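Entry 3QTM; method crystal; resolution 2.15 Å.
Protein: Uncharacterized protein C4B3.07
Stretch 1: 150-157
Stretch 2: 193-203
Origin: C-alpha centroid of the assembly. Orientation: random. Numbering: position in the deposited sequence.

Stretch 1, residues 150-157: PVTQLVNP
Stretch 2, residues 193-203: SYLFQFGDQFS

How are the two backbones laid out where stretch 2 begins? Residues 151-157 form a helix, with Pro 150 at its N-cap, and Leu 154 N, Val 155 N and Asn 156 N bond back to the carbonyls four residues earlier; at Pro 157, which has no amide hydrogen, the helix kinks and then continues. Residues 193-197 end a second helix. The axes run roughly antiparallel, at 148°, and approach no closer than 12.4 Å, so side chains must span the gap, burying 306 Å² in all. Ser 193 lies out of reach, but Ser 193 O accepts from Gln 197 N at 2.8 Å.

What does Tyr 194 bring to the gap? Its CA-to-CB bond points toward stretch 1, and with chi1 t and chi2 70° the long, buried ring reaches the first helix. Val 155, chi1 m, also buried, sets Val 155 CG2 3.3 Å from Tyr 194 CE1, while Thr 152 CG2 lies 3.2 Å from Tyr 194 OH. Asn 156 starts out sideways, but chi1 of -84° and chi2 of 162° carry its amide inward, placing Asn 156 ND2 2.6 Å from Tyr 194 OH, at the ring's edge. An aromatic ring tipped by a hydroxyl thus meets both methyl groups and an amide.

Where does the second helix give way, and what fills the space there? Phe 198 leaves helical geometry at phi/psi -127/27, although Phe 198 N still bonds Tyr 194 O at 2.9 Å. Phe 198 CA and Thr 152 CA mark the register, 7.7 Å apart. With chi1 m and chi2 93°, the Phe 198 ring packs against apolar groups: Val 151 CG2, on a side chain with chi1 m, is 3.2 Å from Phe 198 CE2, and Thr 152 CG2 is 3.8 Å from Phe 198 CD2.

How is the contact closed beyond that ring? Gly 199 begins a 3-10 segment through 201; a CB here would clash with Leu 195 O. The CA-to-CB bond of Gln 201 points toward stretch 1, and with chi1 m and chi2 t its amide comes close to Thr 152, whose chi1 is p. Thr 152 OG1 and Gln 201 OE1 are 3.3 Å apart, at best a weak hydrogen bond. One water links Thr 152 OG1 (2.9 Å) to Gln 201 NE2 (2.8 Å), accepting from the amide; another donates to Gln 201 OE1 (2.6 Å) and Asn 156 OD1 (3.3 Å). A long polar side chain suits this exposed margin. Finally Phe 202, chi1 m and chi2 -81°, starts sideways but brings Phe 202 CZ 4.1 Å from Asn 156 ND2, which sits at the ring's edge.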

ATOM      1  N   PRO A 150     -17.667  -4.231  17.724  1.00 27.02           N
ATOM      2  CA  PRO A 150     -16.200  -4.109  17.705  1.00 27.72           C
ATOM      3  C   PRO A 150     -15.686  -3.999  16.270  1.00 29.42           C
ATOM      4  O   PRO A 150     -16.121  -4.785  15.424  1.00 26.66           O
ATOM      5  CB  PRO A 150     -15.726  -5.437  18.317  1.00 28.03           C
ATOM      6  CG  PRO A 150     -16.881  -5.924  19.129  1.00 30.40           C
ATOM      7  CD  PRO A 150     -18.124  -5.438  18.436  1.00 25.20           C
ATOM      8  N   VAL A 151     -14.769  -3.068  16.006  1.00 28.82           N
ATOM      9  CA  VAL A 151     -14.247  -2.887  14.659  1.00 26.34           C
ATOM     10  C   VAL A 151     -13.686  -4.180  14.076  1.00 27.33           C
ATOM     11  O   VAL A 151     -13.903  -4.484  12.905  1.00 25.20           O
ATOM     12  CB  VAL A 151     -13.141  -1.804  14.605  1.00 31.78           C
ATOM     13  CG1 VAL A 151     -13.615  -0.527  15.239  1.00 36.33           C
ATOM     14  CG2 VAL A 151     -11.910  -2.287  15.316  1.00 37.85           C
ATOM     15  N   THR A 152     -12.955  -4.944  14.886  1.00 29.79           N
ATOM     16  CA  THR A 152     -12.317  -6.149  14.364  1.00 28.83           C
ATOM     17  C   THR A 152     -13.367  -7.142  13.917  1.00 27.48           C
ATOM     18  O   THR A 152     -13.191  -7.836  12.922  1.00 24.87           O
ATOM     19  CB  THR A 152     -11.362  -6.786  15.375  1.00 31.51           C
ATOM     20  OG1 THR A 152     -12.054  -7.021  16.604  1.00 35.23           O
ATOM     21  CG2 THR A 152     -10.185  -5.852  15.636  1.00 33.72           C
ATOM     22  N   GLN A 153     -14.476  -7.190  14.644  1.00 25.56           N
ATOM     23  CA  GLN A 153     -15.591  -8.023  14.236  1.00 27.20           C
ATOM     24  C   GLN A 153     -16.084  -7.533  12.868  1.00 24.36           C
ATOM     25  O   GLN A 153     -16.314  -8.324  11.948  1.00 26.20           O
ATOM     26  CB  GLN A 153     -16.711  -7.935  15.284  1.00 25.50           C
ATOM     27  CG  GLN A 153     -17.920  -8.781  14.979  1.00 28.80           C
ATOM     28  CD  GLN A 153     -17.618 -10.276  15.037  1.00 32.39           C
ATOM     29  OE1 GLN A 153     -16.642 -10.700  15.655  1.00 37.72           O
ATOM     30  NE2 GLN A 153     -18.467 -11.077  14.399  1.00 29.85           N
ATOM     31  N   LEU A 154     -16.231  -6.215  12.746  1.00 25.25           N
ATOM     32  CA  LEU A 154     -16.738  -5.570  11.535  1.00 23.87           C
ATOM     33  C   LEU A 154     -15.892  -5.823  10.298  1.00 22.43           C
ATOM     34  O   LEU A 154     -16.422  -6.142   9.240  1.00 24.00           O
ATOM     35  CB  LEU A 154     -16.784  -4.058  11.744  1.00 28.14           C
ATOM     36  CG  LEU A 154     -18.103  -3.345  11.973  1.00 32.59           C
ATOM     37  CD1 LEU A 154     -17.875  -1.846  11.827  1.00 32.02           C
ATOM     38  CD2 LEU A 154     -19.141  -3.832  10.985  1.00 29.76           C
ATOM     39  N   VAL A 155     -14.574  -5.669  10.432  1.00 23.65           N
ATOM     40  CA  VAL A 155     -13.682  -5.645   9.262  1.00 25.00           C
ATOM     41  C   VAL A 155     -12.855  -6.922   8.990  1.00 25.05           C
ATOM     42  O   VAL A 155     -12.362  -7.110   7.880  1.00 23.10           O
ATOM     43  CB  VAL A 155     -12.747  -4.404   9.285  1.00 23.73           C
ATOM     44  CG1 VAL A 155     -13.568  -3.116   9.495  1.00 22.13           C
ATOM     45  CG2 VAL A 155     -11.697  -4.534  10.364  1.00 24.51           C
ATOM     46  N   ASN A 156     -12.711  -7.799   9.978  1.00 26.02           N
ATOM     47  CA  ASN A 156     -11.907  -9.008   9.790  1.00 24.99           C
ATOM     48  C   ASN A 156     -12.247  -9.819   8.536  1.00 25.68           C
ATOM     49  O   ASN A 156     -11.338 -10.312   7.867  1.00 27.30           O
ATOM     50  CB  ASN A 156     -11.957  -9.911  11.023  1.00 27.63           C
ATOM     51  CG  ASN A 156     -10.955  -9.495  12.099  1.00 34.19           C
ATOM     52  OD1 ASN A 156     -11.080  -9.886  13.262  1.00 36.40           O
ATOM     53  ND2 ASN A 156      -9.964  -8.692  11.717  1.00 32.20           N
ATOM     54  N   PRO A 157     -13.553  -9.977   8.222  1.00 24.26           N
ATOM     55  CA  PRO A 157     -13.929 -10.716   7.010  1.00 28.02           C
ATOM     56  C   PRO A 157     -13.375 -10.088   5.734  1.00 25.90           C
ATOM     57  O   PRO A 157     -12.991 -10.835   4.829  1.00 22.91           O
ATOM     58  CB  PRO A 157     -15.459 -10.645   7.019  1.00 25.40           C
ATOM     59  CG  PRO A 157     -15.801 -10.500   8.475  1.00 25.66           C
ATOM     60  CD  PRO A 157     -14.739  -9.611   9.018  1.00 26.40           C
ATOM     61  N   SER A 193      -1.884  -0.343   8.551  1.00 27.58           N
ATOM     62  CA  SER A 193      -2.408   0.443   9.650  1.00 29.92           C
ATOM     63  C   SER A 193      -3.289  -0.438  10.526  1.00 35.81           C
ATOM     64  O   SER A 193      -3.240  -0.368  11.758  1.00 33.05           O
ATOM     65  CB  SER A 193      -3.189   1.640   9.108  1.00 33.78           C
ATOM     66  OG  SER A 193      -3.966   2.241  10.127  1.00 49.40           O
ATOM     67  N   TYR A 194      -4.073  -1.297   9.888  1.00 31.31           N
ATOM     68  CA  TYR A 194      -4.956  -2.179  10.628  1.00 31.82           C
ATOM     69  C   TYR A 194      -4.184  -3.152  11.509  1.00 32.80           C
ATOM     70  O   TYR A 194      -4.541  -3.367  12.666  1.00 32.03           O
ATOM     71  CB  TYR A 194      -5.864  -2.968   9.691  1.00 27.92           C
ATOM     72  CG  TYR A 194      -6.823  -3.853  10.439  1.00 28.21           C
ATOM     73  CD1 TYR A 194      -7.862  -3.301  11.178  1.00 32.16           C
ATOM     74  CD2 TYR A 194      -6.692  -5.231  10.418  1.00 30.08           C
ATOM     75  CE1 TYR A 194      -8.741  -4.085  11.864  1.00 33.49           C
ATOM     76  CE2 TYR A 194      -7.575  -6.036  11.104  1.00 33.47           C
ATOM     77  CZ  TYR A 194      -8.598  -5.456  11.828  1.00 34.61           C
ATOM     78  OH  TYR A 194      -9.490  -6.242  12.524  1.00 38.62           O
ATOM     79  N   LEU A 195      -3.155  -3.768  10.942  1.00 31.49           N
ATOM     80  CA  LEU A 195      -2.345  -4.729  11.676  1.00 36.80           C
ATOM     81  C   LEU A 195      -1.577  -4.059  12.814  1.00 37.37           C
ATOM     82  O   LEU A 195      -1.220  -4.703  13.792  1.00 41.10           O
ATOM     83  CB  LEU A 195      -1.366  -5.421  10.737  1.00 31.39           C
ATOM     84  CG  LEU A 195      -2.005  -6.215   9.602  1.00 34.92           C
ATOM     85  CD1 LEU A 195      -0.926  -6.850   8.741  1.00 34.79           C
ATOM     86  CD2 LEU A 195      -2.927  -7.258  10.156  1.00 34.58           C
ATOM     87  N   PHE A 196      -1.312  -2.766  12.664  1.00 35.36           N
ATOM     88  CA  PHE A 196      -0.624  -1.993  13.689  1.00 41.09           C
ATOM     89  C   PHE A 196      -1.590  -1.589  14.812  1.00 42.82           C
ATOM     90  O   PHE A 196      -1.294  -1.761  15.995  1.00 44.05           O
ATOM     91  CB  PHE A 196       0.034  -0.749  13.074  1.00 38.05           C
ATOM     92  CG  PHE A 196       0.423   0.295  14.086  1.00 45.57           C
ATOM     93  CD1 PHE A 196       1.539   0.117  14.893  1.00 46.12           C
ATOM     94  CD2 PHE A 196      -0.332   1.451  14.236  1.00 48.16           C
ATOM     95  CE1 PHE A 196       1.897   1.070  15.836  1.00 46.63           C
ATOM     96  CE2 PHE A 196       0.018   2.413  15.175  1.00 50.03           C
ATOM     97  CZ  PHE A 196       1.136   2.223  15.975  1.00 51.25           C
ATOM     98  N   GLN A 197      -2.745  -1.055  14.426  1.00 37.85           N
ATOM     99  CA  GLN A 197      -3.737  -0.601  15.379  1.00 43.51           C
ATOM    100  C   GLN A 197      -4.285  -1.779  16.167  1.00 43.45           C
ATOM    101  O   GLN A 197      -4.547  -1.662  17.358  1.00 44.83           O
ATOM    102  CB  GLN A 197      -4.879   0.119  14.663  1.00 42.74           C
ATOM    103  CG  GLN A 197      -4.489   1.441  14.015  1.00 52.10           C
ATOM    104  CD  GLN A 197      -5.016   2.638  14.778  1.00 66.29           C
ATOM    105  OE1 GLN A 197      -6.100   2.582  15.366  1.00 70.18           O
ATOM    106  NE2 GLN A 197      -4.256   3.732  14.770  1.00 69.44           N
ATOM    107  N   PHE A 198      -4.438  -2.919  15.502  1.00 39.26           N
ATOM    108  CA  PHE A 198      -5.151  -4.049  16.092  1.00 42.41           C
ATOM    109  C   PHE A 198      -4.353  -5.342  16.069  1.00 43.05           C
ATOM    110  O   PHE A 198      -4.921  -6.429  16.061  1.00 47.71           O
ATOM    111  CB  PHE A 198      -6.501  -4.242  15.388  1.00 38.67           C
ATOM    112  CG  PHE A 198      -7.378  -3.022  15.435  1.00 40.68           C
ATOM    113  CD1 PHE A 198      -7.360  -2.098  14.402  1.00 40.93           C
ATOM    114  CD2 PHE A 198      -8.205  -2.788  16.527  1.00 40.77           C
ATOM    115  CE1 PHE A 198      -8.156  -0.965  14.447  1.00 44.78           C
ATOM    116  CE2 PHE A 198      -9.000  -1.662  16.581  1.00 40.29           C
ATOM    117  CZ  PHE A 198      -8.976  -0.743  15.539  1.00 40.71           C
ATOM    118  N   GLY A 199      -3.034  -5.223  16.069  1.00 43.38           N
ATOM    119  CA  GLY A 199      -2.177  -6.391  15.989  1.00 48.38           C
ATOM    120  C   GLY A 199      -2.199  -7.206  17.265  1.00 52.25           C
ATOM    121  O   GLY A 199      -1.696  -8.331  17.302  1.00 49.04           O
ATOM    122  N   ASP A 200      -2.785  -6.625  18.308  1.00 54.70           N
ATOM    123  CA  ASP A 200      -2.903  -7.275  19.609  1.00 58.10           C
ATOM    124  C   ASP A 200      -3.606  -8.617  19.470  1.00 55.37           C
ATOM    125  O   ASP A 200      -3.314  -9.559  20.203  1.00 57.15           O
ATOM    126  CB  ASP A 200      -3.699  -6.384  20.567  1.00 64.65           C
ATOM    127  CG  ASP A 200      -3.314  -6.598  22.020  1.00 76.65           C
ATOM    128  OD1 ASP A 200      -3.979  -7.409  22.709  1.00 78.74           O
ATOM    129  OD2 ASP A 200      -2.343  -5.951  22.473  1.00 83.49           O
ATOM    130  N   GLN A 201      -4.524  -8.701  18.515  1.00 51.39           N
ATOM    131  CA  GLN A 201      -5.380  -9.872  18.370  1.00 51.07           C
ATOM    132  C   GLN A 201      -4.756 -10.977  17.516  1.00 50.68           C
ATOM    133  O   GLN A 201      -5.254 -12.102  17.478  1.00 48.07           O
ATOM    134  CB  GLN A 201      -6.732  -9.454  17.791  1.00 52.51           C
ATOM    135  CG  GLN A 201      -7.204  -8.096  18.305  1.00 53.05           C
ATOM    136  CD  GLN A 201      -8.719  -7.986  18.373  1.00 59.04           C
ATOM    137  OE1 GLN A 201      -9.440  -8.672  17.643  1.00 59.72           O
ATOM    138  NE2 GLN A 201      -9.211  -7.121  19.259  1.00 57.24           N
ATOM    139  N   PHE A 202      -3.662 -10.664  16.830  1.00 49.68           N
ATOM    140  CA  PHE A 202      -3.046 -11.639  15.944  1.00 44.28           C
ATOM    141  C   PHE A 202      -1.795 -12.239  16.552  1.00 43.66           C
ATOM    142  O   PHE A 202      -1.102 -11.602  17.347  1.00 44.19           O
ATOM    143  CB  PHE A 202      -2.707 -11.005  14.593  1.00 45.14           C
ATOM    144  CG  PHE A 202      -3.881 -10.366  13.911  1.00 44.79           C
ATOM    145  CD1 PHE A 202      -4.787 -11.136  13.195  1.00 44.09           C
ATOM    146  CD2 PHE A 202      -4.075  -8.992  13.979  1.00 45.67           C
ATOM    147  CE1 PHE A 202      -5.868 -10.549  12.559  1.00 43.74           C
ATOM    148  CE2 PHE A 202      -5.150  -8.396  13.350  1.00 43.82           C
ATOM    149  CZ  PHE A 202      -6.049  -9.176  12.638  1.00 45.69           C
ATOM    150  N   SER A 203      -1.507 -13.473  16.168  1.00 41.80           N
ATOM    151  CA  SER A 203      -0.283 -14.113  16.593  1.00 39.05           C
ATOM    152  C   SER A 203       0.898 -13.489  15.867  1.00 41.36           C
ATOM    153  O   SER A 203       0.747 -12.847  14.822  1.00 40.11           O
ATOM    154  CB  SER A 203      -0.334 -15.611  16.300  1.00 41.31           C
ATOM    155  OG  SER A 203      -0.461 -15.854  14.913  1.00 41.16           O
TER
HETATM  156  O   HOH W   1     -11.957  -6.488  19.404  1.00 46.57           O
HETATM  157  O   HOH W   2      -8.536  -9.378  15.259  1.00 41.30           O